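Local coordinates for protein P35 antigen (Borrelia burgdorferi, PDB 4ALY) that is an outer surface lipoprotein of the Lyme disease spirochaete, critical to ensure infection after a tick bite, at residues E168-R173 with F257-H261; T205-D209 with T270-L275. All coordinates share one frame; numbering follows the deposited sequence.

Helix 254-275 takes part in both contacts and shows how one long helix of an all-helical bundle can serve two partners in turn. Near its start, contact 1 sets it against helix 163-189, with the two chain directions nearly the same; near its end, contact 2 sets it against helix 200-233, running almost the opposite way. The centres of the contacts lie 21 Å apart and their nearest atoms about 11 Å apart, so they do not touch. The centre of contact 1 lies about 9 Å from the centre of the chain and that of contact 2 about 19 Å. Because helix 254-275 is shared, the two contacts join it to both partners; all four segments belong to the BbCRASP-1-like region.

Contact 1 (E168-R173 with F257-H261); sequences ETLINR and FANIH
Phe257 reaches helix 163-189 because its CG stands beside its own backbone N, anti to the carbonyl carbon (chi1 -77°), while Arg173 carries CG anti to its N and then bends at chi2 and chi3 to meet Ile260. The result is a knob-into-hole contact between two helices of the BbCRASP-1-like helical bundle, their short segments inclined by 22° with axes 10.6 Å apart. The phenylalanine is the knob, and the hole is made by Glu168, Thr169, Asn172 and Arg173, on successive turns of one helix face.

Glu168 covers one side of the ring. Its CG lies 3.8 Å from the Phe257 ring centroid, almost straight above the ring centre, a CH-pi contact over the face. The chain continues extended past the ring, bringing OE2 within 3.6 Å of Phe257 CE2, and the carboxylate plane is turned 76° from that of the ring. A long, weak ion pair with Arg249 also draws on this carboxylate.

At the far end of the ring, Phe257 CZ is 3.7 Å from Thr169 N, and Thr169 CA lies at the ring edge, in its plane. Thr169 OG1 is already engaged by Leu165 O of its own helix. Arg173 CB, 4.0 Å from Phe257 CE1, and Asn172 CB, near Phe257 CD1, approach obliquely. A wider pi-type turn occurs here: Glu168 O accepts from both Asn172 N and Arg173 N, and the same carbonyl oxygen comes within 3.5 Å of Phe257 CE1.

No hydrogen bond joins the two segments, and the polar end of Arg173 is spent elsewhere, its NH2 forming a salt bridge with Asp223 and a hydrogen bond with Asn252. The aliphatic part of that arginine serves the packing instead: Arg173 CD lies 3.5 Å from Ile260 CD1.

Contact 2 (T205-D209 with T270-L275); sequences TLYND and TTTNIL
Ile274 and Leu275 meet Leu206, and Ile274 also meets Thr205, in an antiparallel helix-helix contact of the bundle. Helix 200-233 and the C-terminal end of helix 254-275 cross here at -157°, with the segment axes 10.7 Å apart; Leu206 and Thr271 have the nearest CA atoms.

Apolar contacts dominate. Ile274 divides its two branches between neighbouring residues: CD1 packs 3.8 Å from Thr205 CG2, while CG2 lies 4.2 Å from Leu206 CD1. The same leucine methyl also approaches Leu275 CD2, at 4.4 Å. Beyond this pair of helices, Leu206 rests on Ile79 of helix 70-95 and on Ile188 of helix 163-189, making it a meeting point of four helices. One methyl-to-methyl contact between threonines extends the apolar set: Thr205 and Thr270 cross at about a right angle, and their CG2 atoms come within 3.8 Å of each other. In both residues CG2 is anti to the backbone N, which presents the methyl to the opposite helix.

The threonine hydroxyls find their bonds outside the interface, turning back to their own helices: Thr270 OG1 bonds to Asp266 O, Thr271 OG1 to Leu267 O and, more weakly, Thr205 OG1 to Pro201 O. No hydrogen bond crosses between the segments; Thr271 OG1, at 4.2 Å from Asp209 OD2, is too distant to bond to it. Asp209 OD2 touches the methyl carbon Thr270 CG2 at 3.5 Å, in van der Waals contact.

Contact 1 (E168-R173 with F257-H261)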
loop_
_atom_site.group_PDB
_atom_site.type_symbol
_atom_site.label_atom_id
_atom_site.label_comp_id
_atom_site.label_asym_id
_atom_site.label_seq_id
_atom_site.Cartn_x
_atom_site.Cartn_y
_atom_site.Cartn_z
ATOM N N GLU A 168 8.983 6.933 -4.419
ATOM C CA GLU A 168 9.361 5.553 -4.035
ATOM C C GLU A 168 8.497 5.171 -2.791
ATOM O O GLU A 168 7.781 4.155 -2.769
ATOM C CB GLU A 168 10.868 5.567 -3.669
ATOM C CG GLU A 168 11.859 4.448 -4.042
ATOM C CD GLU A 168 13.333 4.971 -4.142
ATOM O OE1 GLU A 168 13.650 5.709 -5.137
ATOM O OE2 GLU A 168 14.207 4.672 -3.245
ATOM N N THR A 169 8.546 6.010 -1.773
ATOM C CA THR A 169 7.823 5.777 -0.531
ATOM C C THR A 169 6.306 5.546 -0.743
ATOM O O THR A 169 5.743 4.620 -0.193
ATOM C CB THR A 169 8.051 6.976 0.386
ATOM O OG1 THR A 169 9.474 7.134 0.615
ATOM C CG2 THR A 169 7.284 6.837 1.654
ATOM N N LEU A 170 5.677 6.359 -1.594
ATOM C CA LEU A 170 4.248 6.341 -1.714
ATOM C C LEU A 170 3.833 5.185 -2.622
ATOM O O LEU A 170 2.830 4.493 -2.405
ATOM C CB LEU A 170 3.752 7.703 -2.253
ATOM C CG LEU A 170 3.688 8.925 -1.312
ATOM C CD1 LEU A 170 3.132 10.156 -2.057
ATOM C CD2 LEU A 170 2.839 8.642 -0.071
ATOM N N ILE A 171 4.624 4.969 -3.648
ATOM C CA ILE A 171 4.232 4.031 -4.665
ATOM C C ILE A 171 4.794 2.629 -4.442
ATOM O O ILE A 171 4.063 1.648 -4.488
ATOM C CB ILE A 171 4.610 4.608 -6.035
ATOM C CG1 ILE A 171 3.749 5.884 -6.203
ATOM C CG2 ILE A 171 4.450 3.527 -7.129
ATOM C CD1 ILE A 171 3.877 6.559 -7.543
ATOM N N ASN A 172 6.077 2.546 -4.171
ATOM C CA ASN A 172 6.734 1.255 -4.111
ATOM C C ASN A 172 6.546 0.663 -2.749
ATOM O O ASN A 172 6.580 -0.569 -2.642
ATOM C CB ASN A 172 8.213 1.404 -4.408
ATOM C CG ASN A 172 8.477 1.910 -5.827
ATOM O OD1 ASN A 172 9.041 1.190 -6.591
ATOM N ND2 ASN A 172 8.035 3.115 -6.176
ATOM N N ARG A 173 6.318 1.527 -1.730
ATOM C CA ARG A 173 5.918 1.046 -0.430
ATOM C C ARG A 173 4.368 1.024 -0.224
ATOM O O ARG A 173 3.780 -0.051 -0.267
ATOM C CB ARG A 173 6.747 1.609 0.785
ATOM C CG ARG A 173 6.102 1.234 2.106
ATOM C CD ARG A 173 6.885 0.713 3.325
ATOM N NE ARG A 173 7.558 1.763 4.048
ATOM C CZ ARG A 173 7.707 1.819 5.372
ATOM N NH1 ARG A 173 7.201 0.903 6.189
ATOM N NH2 ARG A 173 8.383 2.840 5.880
ATOM N N PHE A 257 13.419 -1.122 0.610
ATOM C CA PHE A 257 12.539 -1.168 -0.579
ATOM C C PHE A 257 12.666 -2.485 -1.325
ATOM O O PHE A 257 11.648 -3.148 -1.670
ATOM C CB PHE A 257 12.789 0.006 -1.569
ATOM C CG PHE A 257 12.198 1.334 -1.122
ATOM C CD1 PHE A 257 10.802 1.562 -1.136
ATOM C CD2 PHE A 257 13.038 2.370 -0.698
ATOM C CE1 PHE A 257 10.277 2.794 -0.752
ATOM C CE2 PHE A 257 12.528 3.581 -0.287
ATOM C CZ PHE A 257 11.146 3.802 -0.317
ATOM N N ALA A 258 13.910 -2.843 -1.635
ATOM C CA ALA A 258 14.161 -4.131 -2.313
ATOM C C ALA A 258 13.578 -5.280 -1.523
ATOM O O ALA A 258 12.952 -6.124 -2.100
ATOM C CB ALA A 258 15.641 -4.347 -2.632
ATOM N N ASN A 259 13.716 -5.277 -0.206
ATOM C CA ASN A 259 13.084 -6.328 0.601
ATOM C C ASN A 259 11.547 -6.365 0.460
ATOM O O ASN A 259 10.945 -7.413 0.114
ATOM C CB ASN A 259 13.576 -6.252 2.053
ATOM C CG ASN A 259 15.135 -6.410 2.165
ATOM O OD1 ASN A 259 15.835 -6.891 1.217
ATOM N ND2 ASN A 259 15.685 -5.997 3.316
ATOM N N ILE A 260 10.926 -5.201 0.672
ATOM C CA ILE A 260 9.479 -5.030 0.487
ATOM C C ILE A 260 9.048 -5.501 -0.886
ATOM O O ILE A 260 8.141 -6.309 -1.004
ATOM C CB ILE A 260 9.040 -3.571 0.744
ATOM C CG1 ILE A 260 9.233 -3.236 2.209
ATOM C CG2 ILE A 260 7.566 -3.354 0.385
ATOM C CD1 ILE A 260 9.164 -1.747 2.513
ATOM N N HIS A 261 9.710 -5.012 -1.914
ATOM C CA HIS A 261 9.474 -5.497 -3.284
ATOM C C HIS A 261 9.554 -7.023 -3.464
ATOM O O HIS A 261 8.727 -7.629 -4.195
ATOM C CB HIS A 261 10.481 -4.835 -4.231
ATOM C CG HIS A 261 10.444 -5.393 -5.605
ATOM N ND1 HIS A 261 9.423 -5.126 -6.475
ATOM C CD2 HIS A 261 11.281 -6.310 -6.242
ATOM C CE1 HIS A 261 9.635 -5.791 -7.623
ATOM N NE2 HIS A 261 10.770 -6.530 -7.471
#

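Contact 2 (T205-D209 with T270-L275)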
loop_
_atom_site.group_PDB
_atom_site.type_symbol
_atom_site.label_atom_id
_atom_site.label_comp_id
_atom_site.label_asym_id
_atom_site.label_seq_id
_atom_site.Cartn_x
_atom_site.Cartn_y
_atom_site.Cartn_z
ATOM N N THR A 205 -0.582 -21.429 4.261
ATOM C CA THR A 205 0.335 -20.475 3.724
ATOM C C THR A 205 -0.467 -19.267 3.236
ATOM O O THR A 205 -0.163 -18.100 3.577
ATOM C CB THR A 205 1.175 -21.092 2.597
ATOM O OG1 THR A 205 2.195 -21.886 3.195
ATOM C CG2 THR A 205 1.866 -19.986 1.742
ATOM N N LEU A 206 -1.543 -19.538 2.515
ATOM C CA LEU A 206 -2.295 -18.413 1.993
ATOM C C LEU A 206 -2.920 -17.614 3.136
ATOM O O LEU A 206 -2.905 -16.372 3.149
ATOM C CB LEU A 206 -3.180 -18.805 0.775
ATOM C CG LEU A 206 -4.657 -19.105 0.749
ATOM C CD1 LEU A 206 -4.983 -20.274 -0.180
ATOM C CD2 LEU A 206 -5.106 -19.382 2.158
ATOM N N TYR A 207 -3.288 -18.324 4.186
ATOM C CA TYR A 207 -3.724 -17.655 5.391
ATOM C C TYR A 207 -2.577 -16.922 6.117
ATOM O O TYR A 207 -2.755 -15.790 6.610
ATOM C CB TYR A 207 -4.431 -18.624 6.304
ATOM C CG TYR A 207 -4.741 -17.974 7.611
ATOM C CD1 TYR A 207 -5.880 -17.139 7.779
ATOM C CD2 TYR A 207 -3.866 -18.114 8.663
ATOM C CE1 TYR A 207 -6.127 -16.522 9.007
ATOM C CE2 TYR A 207 -4.100 -17.506 9.857
ATOM C CZ TYR A 207 -5.208 -16.726 10.030
ATOM O OH TYR A 207 -5.318 -16.171 11.265
ATOM N N ASN A 208 -1.404 -17.553 6.186
ATOM C CA ASN A 208 -0.214 -16.874 6.683
ATOM C C ASN A 208 0.221 -15.710 5.767
ATOM O O ASN A 208 0.681 -14.683 6.252
ATOM C CB ASN A 208 0.919 -17.875 6.928
ATOM C CG ASN A 208 0.652 -18.761 8.156
ATOM O OD1 ASN A 208 0.156 -18.285 9.187
ATOM N ND2 ASN A 208 0.963 -20.044 8.047
ATOM N N ASP A 209 0.071 -15.866 4.453
ATOM C CA ASP A 209 0.351 -14.774 3.553
ATOM C C ASP A 209 -0.420 -13.489 3.971
ATOM O O ASP A 209 0.178 -12.418 4.097
ATOM C CB ASP A 209 0.088 -15.219 2.125
ATOM C CG ASP A 209 1.223 -16.147 1.585
ATOM O OD1 ASP A 209 2.181 -16.419 2.354
ATOM O OD2 ASP A 209 1.190 -16.567 0.387
ATOM N N THR A 270 3.356 -16.977 -5.031
ATOM C CA THR A 270 2.855 -18.079 -4.205
ATOM C C THR A 270 1.322 -18.315 -4.321
ATOM O O THR A 270 0.839 -19.466 -4.377
ATOM C CB THR A 270 3.283 -17.849 -2.767
ATOM O OG1 THR A 270 4.702 -17.891 -2.755
ATOM C CG2 THR A 270 2.726 -18.910 -1.789
ATOM N N THR A 271 0.576 -17.220 -4.408
ATOM C CA THR A 271 -0.849 -17.288 -4.446
ATOM C C THR A 271 -1.283 -17.883 -5.763
ATOM O O THR A 271 -2.204 -18.710 -5.799
ATOM C CB THR A 271 -1.453 -15.885 -4.265
ATOM O OG1 THR A 271 -1.012 -15.356 -3.007
ATOM C CG2 THR A 271 -2.943 -15.960 -4.286
ATOM N N THR A 272 -0.630 -17.478 -6.848
ATOM C CA THR A 272 -0.986 -18.015 -8.152
ATOM C C THR A 272 -0.652 -19.493 -8.175
ATOM O O THR A 272 -1.443 -20.273 -8.737
ATOM C CB THR A 272 -0.235 -17.323 -9.310
ATOM O OG1 THR A 272 -0.314 -15.899 -9.123
ATOM C CG2 THR A 272 -0.841 -17.729 -10.674
ATOM N N ASN A 273 0.513 -19.844 -7.587
ATOM C CA ASN A 273 1.054 -21.218 -7.606
ATOM C C ASN A 273 0.096 -22.104 -6.811
ATOM O O ASN A 273 -0.444 -23.064 -7.343
ATOM C CB ASN A 273 2.447 -21.339 -6.945
ATOM C CG ASN A 273 3.571 -20.596 -7.684
ATOM O OD1 ASN A 273 3.503 -20.281 -8.870
ATOM N ND2 ASN A 273 4.642 -20.339 -6.951
ATOM N N ILE A 274 -0.165 -21.748 -5.556
ATOM C CA ILE A 274 -1.174 -22.475 -4.783
ATOM C C ILE A 274 -2.530 -22.586 -5.488
ATOM O O ILE A 274 -3.216 -23.574 -5.306
ATOM C CB ILE A 274 -1.380 -21.894 -3.380
ATOM C CG1 ILE A 274 -0.121 -22.077 -2.532
ATOM C CG2 ILE A 274 -2.587 -22.554 -2.709
ATOM C CD1 ILE A 274 -0.034 -21.111 -1.357
ATOM N N LEU A 275 -2.900 -21.598 -6.310
ATOM C CA LEU A 275 -4.249 -21.567 -6.944
ATOM C C LEU A 275 -4.331 -22.129 -8.398
ATOM O O LEU A 275 -5.409 -22.497 -8.879
ATOM C CB LEU A 275 -4.876 -20.143 -6.840
ATOM C CG LEU A 275 -5.066 -19.509 -5.436
ATOM C CD1 LEU A 275 -5.698 -18.128 -5.528
ATOM C CD2 LEU A 275 -5.848 -20.401 -4.468
#